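Local coordinates for T CELL surface glycoprotein CD4 (Rattus norvegicus, PDB 1CID), which probably acts as a T-cell co-receptor that recognises MHC class II, this fragment being its third and fourth extracellular immunoglobulin-like domains, at residues Cys161-Ser164 with Lys170-Ser173; Ala5-Ser8 with Ser12-Phe15; Glu139-Arg144 with Ala153-Val158. One frame throughout, in Å; residues are numbered along the deposited sequence.

Interaction 1 (Cys161-Ser164 with Lys170-Ser173); sequences CLLS and KMDS
Cys161 to Leu163 pair with Met171 to Ser173 as the last two strands, F and G, of an immunoglobulin-type sandwich. Together they form an antiparallel hairpin at one side of the GFCC' sheet. The short segment axes lie 4.6 Å apart at 173°.

Backbone hydrogen bonds join the two strands. Cys161 and Ser173 form one hydrogen-bonded pair; Ser173 N reaches Cys161 O at 2.9 Å. The return bond is modelled too short to be sure of. Leu163 and Met171 form the other pair. Leu163 N points almost straight at Met171 O, at 2.8 Å and 179°. Leu162 and Asp172 between them are a non-hydrogen-bonded pair. Here the CA of Leu162 approaches Met171 O at 3.3 Å, a CA-H...O contact.

A classic beta bulge interrupts the regular pairing. Lys170 and Met171 both face Leu163, and Leu163 O accepts from both of their amides. Met171 N meets it in the carbonyl plane, on a lone pair, at 3.2 Å. Lys170 N comes in tilted from that plane.

Side chains meet on both faces. Cys161, Leu163, Met171 and Ser173 share the face on which Cys161 is joined by a disulfide to Cys119 of the opposing sheet. Leu163 CB packs against Met171 CG at 4.1 Å. Leu163 CG lies anti to the backbone N (chi1 -167°), and its CD1 branch rests on CB and CG of Lys170. Tyr6 of strand 4-8 packs on Leu163, Lys170 and Met171, so domain 3 meets domain 4 here. On the other face Leu162 CD2 makes a plain van der Waals touch with Asp172 CB.

The charged end of Lys170 leaves the hairpin partner. Its NZ forms salt bridges with OE2 of Glu168 and OE2 of Glu165.

Interaction 2 (Ala5-Ser8 with Ser12-Phe15); sequences AYKS and SAEF
Ala5 CB approaches the ring of Phe15 obliquely, nearest CE2 and CZ. It is 3.9 Å from Phe15 CE2 and 4.2 Å from Phe15 CZ. Phe15 CG stands anti to its own carbonyl carbon (chi1 -54°), and this swings the ring back to the Ala5 strand. Ile3, Leu74, Ile76 and Val102 also pack on Phe15, so the ring is buried among apolar groups.

Next to the ring, Ala5 CB meets Ala13 CB at 4.4 Å. Both are methyl groups, and the contact is purely apolar. No backbone hydrogen bond joins the segments, whose axes are 7.6 Å apart at 164°. Side chains fill the space between.

Lys7 bridges the remaining gap with its chain. The chain bends at chi2 (-95°), which lays CD alongside Ser12 O at 3.4 Å and near Ala13 CA at 4.1 Å. The CG of Lys7 also comes near the methyl group of Ala13. At the tip of the chain, NZ makes a weak hydrogen bond to Ser12 O, 3.5 Å long, and a long, weak ion pair with Glu11 OE2.

Backbone bonds tie the two strands to different sheets: Ala5 and Lys7 bond to strand 97-110, which strand 4-8 joins in parallel, while Phe15 bonds to Leu74 of strand 73-76. This is the A'-to-B crossing of a V-like immunoglobulin sandwich, in which a short turn carries the chain from one sheet to the other.

Interaction 3 (Glu139-Arg144 with Ala153-Val158); sequences EARVSR and APEAGV
Arg141 and Glu155 meet in an end-on, two-pronged salt bridge on the surface of the immunoglobulin-type domain 4. It joins the edge strand C' (140-144) to the loop between strands E and F.

The guanidinium and carboxylate planes are only 19° apart, so the two groups are nearly coplanar, edge to edge. Glu155 sits at the edge of the guanidinium, not over a face. Both of its oxygens use their syn lone pairs. Arg141 NH1 reaches Glu155 OE2 at 3.2 Å. This double grip probably limits rotation of both groups.

Arg141 CG is anti to the backbone N (chi1 179°). The chain then folds at chi2 and chi3 to present its end to the loop. Glu155 also bends, at chi2, to meet it.

Arg141 and Val142 both face Leu133, a classic beta bulge in the strand pairing. Trp159 packs on Arg141 and donates its NE1 to Glu155 O. Gln135 adds weak hydrogen bonds to both partners of the bridge. The straighter prong runs from Arg141 NH2 to Glu155 OE1, 2.9 Å long at 172° and in the guanidinium plane.

Overall arrangement
The three contacts follow one another along the chain; none nests in or crosses another. Interaction 2 comes first and closes the short turn between strands 4-8 and 13-16 in domain 3. The long strand 97-110 then leads into domain 4. Interaction 3 spans strand 148-152 and ties an edge strand to the loop after it. Interaction 1 follows within a few residues and closes the final hairpin. Interactions 1 and 3 reach the same sheet, with centres about 13 Å apart. Interactions 1 and 2 touch across the domain boundary, where Ser173 OG probably hydrogen-bonds Ser8 OG. Interaction 3 lies about 13 Å from interaction 2 between nearest atoms.

Interaction 1 (Cys161-Ser164 with Lys170-Ser173)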
loop_
_atom_site.group_PDB
_atom_site.type_symbol
_atom_site.label_atom_id
_atom_site.label_comp_id
_atom_site.label_asym_id
_atom_site.label_seq_id
_atom_site.Cartn_x
_atom_site.Cartn_y
_atom_site.Cartn_z
ATOM N N CYS A 161 -9.194 14.060 -2.605
ATOM C CA CYS A 161 -9.534 12.913 -3.506
ATOM C C CYS A 161 -9.858 11.713 -2.613
ATOM O O CYS A 161 -9.116 11.467 -1.625
ATOM C CB CYS A 161 -8.570 12.667 -4.654
ATOM S SG CYS A 161 -9.063 11.094 -5.474
ATOM N N LEU A 162 -10.947 10.978 -2.819
ATOM C CA LEU A 162 -11.175 9.851 -1.881
ATOM C C LEU A 162 -11.422 8.560 -2.636
ATOM O O LEU A 162 -11.956 8.687 -3.734
ATOM C CB LEU A 162 -12.359 10.156 -1.095
ATOM C CG LEU A 162 -13.137 11.347 -0.716
ATOM C CD1 LEU A 162 -14.231 10.782 0.221
ATOM C CD2 LEU A 162 -12.383 12.265 0.197
ATOM N N LEU A 163 -11.080 7.484 -1.977
ATOM C CA LEU A 163 -11.248 6.068 -2.378
ATOM C C LEU A 163 -12.254 5.510 -1.322
ATOM O O LEU A 163 -11.971 5.544 -0.098
ATOM C CB LEU A 163 -10.073 5.161 -2.393
ATOM C CG LEU A 163 -9.676 3.806 -2.896
ATOM C CD1 LEU A 163 -9.791 2.779 -1.815
ATOM C CD2 LEU A 163 -10.532 3.300 -4.055
ATOM N N SER A 164 -13.326 5.068 -1.927
ATOM C CA SER A 164 -14.355 4.530 -1.045
ATOM C C SER A 164 -14.855 3.221 -1.623
ATOM O O SER A 164 -14.896 3.059 -2.844
ATOM C CB SER A 164 -15.481 5.542 -0.940
ATOM O OG SER A 164 -16.201 5.673 -2.159
ATOM N N LYS A 170 -11.864 4.383 2.259
ATOM C CA LYS A 170 -10.615 3.725 2.571
ATOM C C LYS A 170 -9.544 4.707 2.784
ATOM O O LYS A 170 -8.610 4.536 3.571
ATOM C CB LYS A 170 -10.341 2.832 1.388
ATOM C CG LYS A 170 -11.464 1.822 1.166
ATOM C CD LYS A 170 -11.660 0.859 2.349
ATOM C CE LYS A 170 -12.548 -0.334 2.035
ATOM N NZ LYS A 170 -13.043 -1.090 3.245
ATOM N N MET A 171 -9.556 5.775 2.022
ATOM C CA MET A 171 -8.530 6.862 2.131
ATOM C C MET A 171 -8.910 8.106 1.308
ATOM O O MET A 171 -9.864 7.955 0.517
ATOM C CB MET A 171 -7.132 6.485 1.725
ATOM C CG MET A 171 -7.167 5.944 0.319
ATOM S SD MET A 171 -5.430 6.233 -0.252
ATOM C CE MET A 171 -5.759 5.299 -1.737
ATOM N N ASP A 172 -8.103 9.115 1.601
ATOM C CA ASP A 172 -8.220 10.426 0.950
ATOM C C ASP A 172 -6.865 11.138 0.857
ATOM O O ASP A 172 -5.941 10.875 1.573
ATOM C CB ASP A 172 -9.134 11.411 1.642
ATOM C CG ASP A 172 -8.666 11.962 2.966
ATOM O OD1 ASP A 172 -8.938 11.448 4.100
ATOM O OD2 ASP A 172 -8.024 13.031 2.836
ATOM N N SER A 173 -6.799 12.124 0.043
ATOM C CA SER A 173 -5.629 12.946 -0.171
ATOM C C SER A 173 -6.041 14.330 -0.712
ATOM O O SER A 173 -6.968 14.377 -1.573
ATOM C CB SER A 173 -4.971 12.051 -1.195
ATOM O OG SER A 173 -3.619 12.450 -1.230
#

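Interaction 2 (Ala5-Ser8 with Ser12-Phe15)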
loop_
_atom_site.group_PDB
_atom_site.type_symbol
_atom_site.label_atom_id
_atom_site.label_comp_id
_atom_site.label_asym_id
_atom_site.label_seq_id
_atom_site.Cartn_x
_atom_site.Cartn_y
_atom_site.Cartn_z
ATOM N N ALA A 5 -3.015 -1.705 2.902
ATOM C CA ALA A 5 -2.451 -0.445 3.393
ATOM C C ALA A 5 -2.724 0.449 2.190
ATOM O O ALA A 5 -2.442 -0.008 1.085
ATOM C CB ALA A 5 -1.070 -0.359 3.871
ATOM N N TYR A 6 -3.353 1.536 2.700
ATOM C CA TYR A 6 -3.757 2.603 1.709
ATOM C C TYR A 6 -2.889 3.851 1.828
ATOM O O TYR A 6 -2.897 4.404 2.955
ATOM C CB TYR A 6 -5.200 2.868 1.959
ATOM C CG TYR A 6 -6.166 1.706 1.728
ATOM C CD1 TYR A 6 -6.618 1.552 0.404
ATOM C CD2 TYR A 6 -6.629 0.860 2.733
ATOM C CE1 TYR A 6 -7.470 0.592 -0.024
ATOM C CE2 TYR A 6 -7.533 -0.136 2.377
ATOM C CZ TYR A 6 -7.885 -0.252 1.018
ATOM O OH TYR A 6 -8.798 -1.296 0.780
ATOM N N LYS A 7 -2.152 4.243 0.796
ATOM C CA LYS A 7 -1.243 5.349 0.953
ATOM C C LYS A 7 -1.134 6.309 -0.204
ATOM O O LYS A 7 -1.376 5.999 -1.385
ATOM C CB LYS A 7 0.186 4.746 1.157
ATOM C CG LYS A 7 0.059 3.795 2.365
ATOM C CD LYS A 7 0.454 4.504 3.594
ATOM C CE LYS A 7 -0.071 4.000 4.895
ATOM N NZ LYS A 7 0.226 5.177 5.803
ATOM N N SER A 8 -0.702 7.527 0.114
ATOM C CA SER A 8 -0.536 8.563 -0.904
ATOM C C SER A 8 0.997 8.414 -1.141
ATOM O O SER A 8 1.880 8.153 -0.308
ATOM C CB SER A 8 -0.966 9.994 -0.726
ATOM O OG SER A 8 -1.929 10.186 0.314
ATOM N N SER A 12 5.057 6.154 3.704
ATOM C CA SER A 12 5.547 4.894 4.168
ATOM C C SER A 12 4.436 3.915 4.379
ATOM O O SER A 12 3.527 4.350 5.067
ATOM C CB SER A 12 6.197 5.083 5.569
ATOM O OG SER A 12 7.461 5.697 5.189
ATOM N N ALA A 13 4.360 2.683 3.989
ATOM C CA ALA A 13 3.351 1.688 4.283
ATOM C C ALA A 13 4.003 0.873 5.384
ATOM O O ALA A 13 5.159 0.517 5.200
ATOM C CB ALA A 13 3.133 0.763 3.115
ATOM N N GLU A 14 3.392 0.588 6.475
ATOM C CA GLU A 14 4.088 -0.289 7.443
ATOM C C GLU A 14 3.109 -1.400 7.819
ATOM O O GLU A 14 2.046 -1.021 8.391
ATOM C CB GLU A 14 4.474 0.182 8.832
ATOM C CG GLU A 14 4.869 1.682 8.779
ATOM C CD GLU A 14 5.743 1.903 10.018
ATOM O OE1 GLU A 14 6.879 1.391 10.001
ATOM O OE2 GLU A 14 5.058 2.575 10.843
ATOM N N PHE A 15 3.468 -2.632 7.555
ATOM C CA PHE A 15 2.564 -3.762 7.936
ATOM C C PHE A 15 2.972 -4.273 9.305
ATOM O O PHE A 15 4.152 -4.047 9.588
ATOM C CB PHE A 15 2.568 -4.774 6.814
ATOM C CG PHE A 15 2.231 -4.301 5.438
ATOM C CD1 PHE A 15 3.182 -3.778 4.601
ATOM C CD2 PHE A 15 0.916 -4.350 4.985
ATOM C CE1 PHE A 15 2.925 -3.323 3.317
ATOM C CE2 PHE A 15 0.549 -3.919 3.712
ATOM C CZ PHE A 15 1.605 -3.405 2.893
#

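Interaction 3 (Glu139-Arg144 with Ala153-Val158)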
loop_
_atom_site.group_PDB
_atom_site.type_symbol
_atom_site.label_atom_id
_atom_site.label_comp_id
_atom_site.label_asym_id
_atom_site.label_seq_id
_atom_site.Cartn_x
_atom_site.Cartn_y
_atom_site.Cartn_z
ATOM N N GLU A 139 -19.414 18.817 -1.655
ATOM C CA GLU A 139 -19.900 17.537 -2.124
ATOM C C GLU A 139 -19.213 16.907 -3.286
ATOM O O GLU A 139 -18.408 17.616 -3.941
ATOM C CB GLU A 139 -21.399 17.740 -2.448
ATOM C CG GLU A 139 -22.181 17.634 -1.127
ATOM C CD GLU A 139 -22.115 16.326 -0.381
ATOM O OE1 GLU A 139 -21.694 15.270 -0.969
ATOM O OE2 GLU A 139 -22.469 16.302 0.799
ATOM N N ALA A 140 -19.427 15.643 -3.549
ATOM C CA ALA A 140 -18.599 15.034 -4.615
ATOM C C ALA A 140 -18.883 15.669 -5.909
ATOM O O ALA A 140 -20.042 15.613 -6.294
ATOM C CB ALA A 140 -19.067 13.571 -4.575
ATOM N N ARG A 141 -17.926 16.142 -6.611
ATOM C CA ARG A 141 -18.118 16.715 -7.991
ATOM C C ARG A 141 -18.169 15.570 -8.968
ATOM O O ARG A 141 -19.212 15.369 -9.579
ATOM C CB ARG A 141 -17.030 17.709 -8.230
ATOM C CG ARG A 141 -16.951 18.421 -9.554
ATOM C CD ARG A 141 -18.019 19.462 -9.563
ATOM N NE ARG A 141 -17.802 20.514 -8.549
ATOM C CZ ARG A 141 -17.207 21.649 -9.006
ATOM N NH1 ARG A 141 -16.824 21.800 -10.296
ATOM N NH2 ARG A 141 -16.973 22.605 -8.098
ATOM N N VAL A 142 -17.211 14.715 -9.097
ATOM C CA VAL A 142 -17.053 13.484 -9.858
ATOM C C VAL A 142 -17.070 12.278 -8.921
ATOM O O VAL A 142 -16.412 12.453 -7.894
ATOM C CB VAL A 142 -15.665 13.474 -10.516
ATOM C CG1 VAL A 142 -15.263 12.176 -11.228
ATOM C CG2 VAL A 142 -15.520 14.666 -11.456
ATOM N N SER A 143 -17.683 11.193 -9.220
ATOM C CA SER A 143 -17.682 9.977 -8.378
ATOM C C SER A 143 -17.782 8.947 -9.494
ATOM O O SER A 143 -18.838 8.609 -9.965
ATOM C CB SER A 143 -18.752 9.758 -7.452
ATOM O OG SER A 143 -19.190 8.653 -6.770
ATOM N N ARG A 144 -16.635 8.558 -9.969
ATOM C CA ARG A 144 -16.595 7.559 -11.084
ATOM C C ARG A 144 -16.112 6.249 -10.460
ATOM O O ARG A 144 -15.371 6.205 -9.446
ATOM C CB ARG A 144 -15.785 8.026 -12.305
ATOM C CG ARG A 144 -16.614 8.663 -13.396
ATOM C CD ARG A 144 -16.368 10.044 -13.874
ATOM N NE ARG A 144 -15.092 10.165 -14.537
ATOM C CZ ARG A 144 -14.382 11.137 -15.124
ATOM N NH1 ARG A 144 -14.874 12.385 -15.184
ATOM N NH2 ARG A 144 -13.161 10.957 -15.699
ATOM N N ALA A 153 -11.030 21.958 -15.502
ATOM C CA ALA A 153 -10.772 23.289 -14.994
ATOM C C ALA A 153 -11.334 23.481 -13.588
ATOM O O ALA A 153 -12.316 24.203 -13.350
ATOM C CB ALA A 153 -11.290 24.382 -15.925
ATOM N N PRO A 154 -10.670 22.865 -12.653
ATOM C CA PRO A 154 -11.058 22.988 -11.263
ATOM C C PRO A 154 -11.048 24.414 -10.749
ATOM O O PRO A 154 -10.131 25.183 -11.077
ATOM C CB PRO A 154 -9.939 22.230 -10.588
ATOM C CG PRO A 154 -8.783 22.450 -11.569
ATOM C CD PRO A 154 -9.472 22.052 -12.877
ATOM N N GLU A 155 -12.008 24.752 -9.938
ATOM C CA GLU A 155 -12.059 26.022 -9.272
ATOM C C GLU A 155 -10.873 26.045 -8.354
ATOM O O GLU A 155 -10.567 25.003 -7.799
ATOM C CB GLU A 155 -13.317 26.131 -8.385
ATOM C CG GLU A 155 -14.381 26.512 -9.467
ATOM C CD GLU A 155 -15.094 25.217 -9.704
ATOM O OE1 GLU A 155 -15.800 25.153 -8.667
ATOM O OE2 GLU A 155 -14.954 24.428 -10.619
ATOM N N ALA A 156 -10.158 27.107 -8.116
ATOM C CA ALA A 156 -9.044 27.216 -7.190
ATOM C C ALA A 156 -9.579 26.781 -5.824
ATOM O O ALA A 156 -10.795 27.020 -5.656
ATOM C CB ALA A 156 -8.709 28.661 -7.032
ATOM N N GLY A 157 -8.663 26.253 -4.986
ATOM C CA GLY A 157 -9.070 25.784 -3.613
ATOM C C GLY A 157 -8.498 24.438 -3.133
ATOM O O GLY A 157 -7.540 23.917 -3.759
ATOM N N VAL A 158 -9.032 23.843 -2.073
ATOM C CA VAL A 158 -8.456 22.593 -1.602
ATOM C C VAL A 158 -9.321 21.576 -2.269
ATOM O O VAL A 158 -10.481 21.677 -1.871
ATOM C CB VAL A 158 -8.558 22.577 -0.081
ATOM C CG1 VAL A 158 -8.197 21.225 0.458
ATOM C CG2 VAL A 158 -7.618 23.555 0.615
#